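Long form salivary protein D7L1 (Aedes aegypti, PDB 3DXL) binds and sequesters host biogenic amines and leukotrienes, in separate pockets of two odorant-binding-protein-like domains, to modulate mosquito blood feeding on vertebrates. Local coordinates at residues G2-T14 / F128-L142. Sequence-based numbering, arbitrary orientation.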
loop_
_atom_site.group_PDB
_atom_site.type_symbol
_atom_site.label_atom_id
_atom_site.label_comp_id
_atom_site.label_asym_id
_atom_site.label_seq_id
_atom_site.Cartn_x
_atom_site.Cartn_y
_atom_site.Cartn_z
ATOM N N GLY A 2 10.136 8.559 -1.218
ATOM C CA GLY A 2 9.545 9.327 -0.133
ATOM C C GLY A 2 9.104 10.709 -0.582
ATOM O O GLY A 2 9.284 11.073 -1.751
ATOM N N PRO A 3 8.508 11.490 0.337
ATOM C CA PRO A 3 8.219 11.068 1.706
ATOM C C PRO A 3 7.003 10.131 1.748
ATOM O O PRO A 3 6.255 10.025 0.765
ATOM C CB PRO A 3 7.878 12.382 2.402
ATOM C CG PRO A 3 7.253 13.209 1.301
ATOM C CD PRO A 3 8.029 12.861 0.070
ATOM N N PHE A 4 6.820 9.466 2.878
ATOM C CA PHE A 4 5.714 8.539 3.079
ATOM C C PHE A 4 4.873 8.981 4.257
ATOM O O PHE A 4 5.408 9.300 5.329
ATOM C CB PHE A 4 6.251 7.135 3.338
ATOM C CG PHE A 4 7.031 6.562 2.199
ATOM C CD1 PHE A 4 6.389 6.131 1.037
ATOM C CD2 PHE A 4 8.413 6.443 2.279
ATOM C CE1 PHE A 4 7.120 5.590 -0.016
ATOM C CE2 PHE A 4 9.142 5.902 1.232
ATOM C CZ PHE A 4 8.499 5.477 0.083
ATOM N N ASP A 5 3.552 8.987 4.070
ATOM C CA ASP A 5 2.660 9.323 5.159
ATOM C C ASP A 5 2.376 8.076 6.010
ATOM O O ASP A 5 2.879 6.987 5.699
ATOM C CB ASP A 5 1.389 10.046 4.647
ATOM C CG ASP A 5 0.420 9.137 3.884
ATOM O OD1 ASP A 5 0.409 7.913 4.115
ATOM O OD2 ASP A 5 -0.363 9.685 3.072
ATOM N N PRO A 6 1.639 8.226 7.119
ATOM C CA PRO A 6 1.417 7.053 7.972
ATOM C C PRO A 6 0.757 5.855 7.292
ATOM O O PRO A 6 1.114 4.708 7.590
ATOM C CB PRO A 6 0.543 7.601 9.098
ATOM C CG PRO A 6 0.986 9.032 9.198
ATOM C CD PRO A 6 1.125 9.454 7.757
ATOM N N GLU A 7 -0.198 6.121 6.399
ATOM C CA GLU A 7 -0.886 5.071 5.654
ATOM C C GLU A 7 0.079 4.361 4.716
ATOM O O GLU A 7 0.027 3.136 4.551
ATOM C CB GLU A 7 -2.053 5.672 4.868
ATOM C CG GLU A 7 -2.858 4.656 4.052
ATOM C CD GLU A 7 -2.221 4.290 2.710
ATOM O OE1 GLU A 7 -1.446 5.093 2.152
ATOM O OE2 GLU A 7 -2.551 3.207 2.176
ATOM N N GLU A 8 0.965 5.133 4.100
ATOM C CA GLU A 8 1.919 4.566 3.159
ATOM C C GLU A 8 2.908 3.641 3.856
ATOM O O GLU A 8 3.264 2.595 3.317
ATOM C CB GLU A 8 2.628 5.658 2.363
ATOM C CG GLU A 8 1.695 6.338 1.363
ATOM C CD GLU A 8 2.291 7.558 0.704
ATOM O OE1 GLU A 8 2.815 8.435 1.422
ATOM O OE2 GLU A 8 2.196 7.678 -0.536
ATOM N N MET A 9 3.345 4.021 5.058
ATOM C CA MET A 9 4.222 3.149 5.837
ATOM C C MET A 9 3.472 1.936 6.371
ATOM O O MET A 9 4.001 0.830 6.354
ATOM C CB MET A 9 4.933 3.910 6.959
ATOM C CG MET A 9 5.889 4.973 6.444
ATOM S SD MET A 9 7.092 4.375 5.217
ATOM C CE MET A 9 7.812 2.976 6.050
ATOM N N LEU A 10 2.223 2.133 6.791
ATOM C CA LEU A 10 1.423 1.007 7.249
ATOM C C LEU A 10 1.249 0.003 6.106
ATOM O O LEU A 10 1.349 -1.213 6.305
ATOM C CB LEU A 10 0.059 1.464 7.775
ATOM C CG LEU A 10 -0.833 0.371 8.368
ATOM C CD1 LEU A 10 -0.235 -0.261 9.646
ATOM C CD2 LEU A 10 -2.205 0.945 8.636
ATOM N N PHE A 11 0.990 0.510 4.898
ATOM C CA PHE A 11 0.873 -0.363 3.744
ATOM C C PHE A 11 2.160 -1.168 3.536
ATOM O O PHE A 11 2.109 -2.379 3.329
ATOM C CB PHE A 11 0.533 0.418 2.481
ATOM C CG PHE A 11 0.396 -0.460 1.287
ATOM C CD1 PHE A 11 -0.772 -1.191 1.082
ATOM C CD2 PHE A 11 1.448 -0.614 0.399
ATOM C CE1 PHE A 11 -0.890 -2.053 -0.007
ATOM C CE2 PHE A 11 1.341 -1.466 -0.695
ATOM C CZ PHE A 11 0.164 -2.186 -0.897
ATOM N N ILE A 12 3.302 -0.488 3.564
ATOM C CA ILE A 12 4.592 -1.158 3.392
ATOM C C ILE A 12 4.823 -2.241 4.443
ATOM O O ILE A 12 5.130 -3.386 4.110
ATOM C CB ILE A 12 5.766 -0.141 3.385
ATOM C CG1 ILE A 12 5.740 0.674 2.088
ATOM C CG2 ILE A 12 7.111 -0.863 3.564
ATOM C CD1 ILE A 12 6.662 1.884 2.080
ATOM N N PHE A 13 4.662 -1.887 5.715
ATOM C CA PHE A 13 4.959 -2.853 6.759
ATOM C C PHE A 13 4.040 -4.073 6.651
ATOM O O PHE A 13 4.488 -5.218 6.715
ATOM C CB PHE A 13 4.849 -2.241 8.164
ATOM C CG PHE A 13 5.759 -1.044 8.410
ATOM C CD1 PHE A 13 7.045 -0.988 7.891
ATOM C CD2 PHE A 13 5.298 0.030 9.166
ATOM C CE1 PHE A 13 7.863 0.119 8.137
ATOM C CE2 PHE A 13 6.108 1.138 9.412
ATOM C CZ PHE A 13 7.378 1.176 8.892
ATOM N N THR A 14 2.741 -3.822 6.498
ATOM C CA THR A 14 1.790 -4.928 6.450
ATOM C C THR A 14 1.936 -5.790 5.201
ATOM O O THR A 14 1.823 -7.015 5.299
ATOM C CB THR A 14 0.328 -4.465 6.651
ATOM O OG1 THR A 14 -0.022 -3.507 5.647
ATOM C CG2 THR A 14 0.150 -3.867 8.043
ATOM N N PHE A 128 9.553 7.208 10.437
ATOM C CA PHE A 128 8.800 6.433 9.462
ATOM C C PHE A 128 7.493 5.899 10.033
ATOM O O PHE A 128 7.004 4.835 9.630
ATOM C CB PHE A 128 9.681 5.342 8.873
ATOM C CG PHE A 128 10.691 5.863 7.909
ATOM C CD1 PHE A 128 10.319 6.191 6.606
ATOM C CD2 PHE A 128 12.011 6.072 8.299
ATOM C CE1 PHE A 128 11.243 6.691 5.699
ATOM C CE2 PHE A 128 12.940 6.577 7.400
ATOM C CZ PHE A 128 12.565 6.885 6.097
ATOM N N HIS A 129 6.912 6.670 10.952
ATOM C CA HIS A 129 5.522 6.463 11.414
ATOM C C HIS A 129 5.329 5.138 12.139
ATOM O O HIS A 129 4.280 4.494 12.010
ATOM C CB HIS A 129 4.498 6.640 10.274
ATOM C CG HIS A 129 4.660 7.919 9.526
ATOM N ND1 HIS A 129 4.602 9.155 10.140
ATOM C CD2 HIS A 129 4.876 8.156 8.213
ATOM C CE1 HIS A 129 4.784 10.099 9.233
ATOM N NE2 HIS A 129 4.947 9.519 8.054
ATOM N N GLY A 130 6.348 4.748 12.902
ATOM C CA GLY A 130 6.295 3.580 13.761
ATOM C C GLY A 130 6.037 3.913 15.219
ATOM O O GLY A 130 5.759 3.017 16.008
ATOM N N ASN A 131 6.135 5.191 15.585
ATOM C CA ASN A 131 5.863 5.618 16.958
ATOM C C ASN A 131 4.354 5.748 17.141
ATOM O O ASN A 131 3.721 6.610 16.537
ATOM C CB ASN A 131 6.582 6.935 17.271
ATOM C CG ASN A 131 6.387 7.395 18.711
ATOM O OD1 ASN A 131 5.267 7.459 19.212
ATOM N ND2 ASN A 131 7.487 7.724 19.377
ATOM N N LYS A 132 3.778 4.881 17.970
ATOM C CA LYS A 132 2.323 4.813 18.129
ATOM C C LYS A 132 1.698 6.135 18.564
ATOM O O LYS A 132 0.692 6.564 17.998
ATOM C CB LYS A 132 1.941 3.703 19.107
ATOM C CG LYS A 132 2.247 2.312 18.584
ATOM C CD LYS A 132 1.913 1.252 19.608
ATOM C CE LYS A 132 2.371 -0.116 19.133
ATOM N NZ LYS A 132 2.240 -1.144 20.202
ATOM N N GLU A 133 2.294 6.791 19.556
ATOM C CA GLU A 133 1.750 8.050 20.065
ATOM C C GLU A 133 1.847 9.174 19.040
ATOM O O GLU A 133 0.873 9.900 18.812
ATOM C CB GLU A 133 2.411 8.453 21.392
ATOM C CG GLU A 133 1.888 9.764 21.997
ATOM C CD GLU A 133 0.432 9.703 22.464
ATOM O OE1 GLU A 133 -0.162 8.602 22.531
ATOM O OE2 GLU A 133 -0.124 10.777 22.777
ATOM N N LEU A 134 3.008 9.309 18.407
ATOM C CA LEU A 134 3.187 10.343 17.406
ATOM C C LEU A 134 2.265 10.116 16.208
ATOM O O LEU A 134 1.696 11.061 15.671
ATOM C CB LEU A 134 4.648 10.417 16.951
ATOM C CG LEU A 134 5.678 10.914 17.979
ATOM C CD1 LEU A 134 7.095 10.776 17.433
ATOM C CD2 LEU A 134 5.398 12.357 18.391
ATOM N N THR A 135 2.120 8.862 15.794
ATOM C CA THR A 135 1.331 8.538 14.615
ATOM C C THR A 135 -0.166 8.770 14.881
ATOM O O THR A 135 -0.881 9.294 14.023
ATOM C CB THR A 135 1.657 7.119 14.131
ATOM O OG1 THR A 135 3.070 7.016 13.904
ATOM C CG2 THR A 135 0.926 6.796 12.841
ATOM N N LYS A 136 -0.620 8.454 16.091
ATOM C CA LYS A 136 -2.001 8.747 16.492
ATOM C C LYS A 136 -2.314 10.233 16.323
ATOM O O LYS A 136 -3.370 10.603 15.799
ATOM C CB LYS A 136 -2.228 8.312 17.942
ATOM C CG LYS A 136 -3.596 8.666 18.521
ATOM C CD LYS A 136 -3.650 8.367 20.012
ATOM C CE LYS A 136 -4.894 8.958 20.655
ATOM N NZ LYS A 136 -6.144 8.285 20.205
ATOM N N GLY A 137 -1.393 11.085 16.774
ATOM C CA GLY A 137 -1.567 12.526 16.653
ATOM C C GLY A 137 -1.626 12.992 15.214
ATOM O O GLY A 137 -2.425 13.853 14.867
ATOM N N LEU A 138 -0.766 12.433 14.373
ATOM C CA LEU A 138 -0.775 12.770 12.951
ATOM C C LEU A 138 -2.077 12.340 12.261
ATOM O O LEU A 138 -2.665 13.117 11.493
ATOM C CB LEU A 138 0.436 12.166 12.251
ATOM C CG LEU A 138 0.799 12.626 10.838
ATOM C CD1 LEU A 138 0.644 14.133 10.637
ATOM C CD2 LEU A 138 2.218 12.193 10.515
ATOM N N TYR A 139 -2.554 11.133 12.555
ATOM C CA TYR A 139 -3.834 10.695 11.989
ATOM C C TYR A 139 -4.972 11.630 12.388
ATOM O O TYR A 139 -5.868 11.892 11.593
ATOM C CB TYR A 139 -4.172 9.272 12.418
ATOM C CG TYR A 139 -3.593 8.166 11.571
ATOM C CD1 TYR A 139 -3.942 8.026 10.222
ATOM C CD2 TYR A 139 -2.737 7.219 12.128
ATOM C CE1 TYR A 139 -3.427 6.979 9.446
ATOM C CE2 TYR A 139 -2.217 6.171 11.364
ATOM C CZ TYR A 139 -2.565 6.060 10.023
ATOM O OH TYR A 139 -2.067 5.026 9.248
ATOM N N GLU A 140 -4.948 12.130 13.618
ATOM C CA GLU A 140 -5.972 13.067 14.074
ATOM C C GLU A 140 -5.887 14.396 13.320
ATOM O O GLU A 140 -6.910 14.931 12.886
ATOM C CB GLU A 140 -5.886 13.266 15.593
ATOM C CG GLU A 140 -6.201 11.995 16.374
ATOM C CD GLU A 140 -6.689 12.216 17.800
ATOM O OE1 GLU A 140 -6.371 13.260 18.417
ATOM O OE2 GLU A 140 -7.392 11.315 18.312
ATOM N N LYS A 141 -4.673 14.914 13.146
ATOM C CA LYS A 141 -4.457 16.134 12.363
ATOM C C LYS A 141 -4.994 15.992 10.939
ATOM O O LYS A 141 -5.680 16.873 10.425
ATOM C CB LYS A 141 -2.966 16.502 12.323
ATOM C CG LYS A 141 -2.452 17.186 13.594
ATOM C CD LYS A 141 -1.057 17.768 13.381
ATOM C CE LYS A 141 -0.546 18.534 14.603
ATOM N NZ LYS A 141 -1.307 19.793 14.850
ATOM N N LEU A 142 -4.687 14.865 10.312
ATOM C CA LEU A 142 -5.088 14.637 8.925
ATOM C C LEU A 142 -6.575 14.322 8.748
ATOM O O LEU A 142 -7.176 14.743 7.760
ATOM C CB LEU A 142 -4.198 13.569 8.292
ATOM C CG LEU A 142 -2.718 13.960 8.176
ATOM C CD1 LEU A 142 -1.864 12.737 7.890
ATOM C CD2 LEU A 142 -2.499 15.039 7.126
HETATM O O HOH W 1 2.345 3.758 10.029
#
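His129 NE2 donates to Phe4 O across 2.8 Å, the one direct hydrogen bond joining 2-14 to 128-142. The acceptor lies in the imidazole plane, and the donor meets a carbonyl lone pair, yet the N-H...O angle of 131° shows a bent bond. A water adds a second polar link, donating to both Pro6 O and His129 O. CH-pi contacts converge on Pro6: its CG sits over the imidazole face, 3.8 Å from the His129 ring centroid and 12° off the normal, while CB lies over the Tyr139 ring, 4.0 Å from that centroid. Leu138 CD2 reaches Pro6 CG at 3.6 Å, the two side chains crossing at about a right angle. In this PBP/GOBP fold the contact sets the capping-box start of helix 6-20, where Asp5 and Glu8 bond reciprocally, against the turn between helices 121-127 and 132-142. That turn carries Gly130, a leukotriene E4-binding residue, and Phe13 meets Trp37 of the same site. The sulfur-aromatic contact is made by Met9: with CG anti to the carbonyl carbon and a chain bent at chi2 and chi3, it brings SD to the Phe128 ring edge, 4.0 Å from Phe128 CD1 and 75° off the ring normal, a Met-aromatic contact.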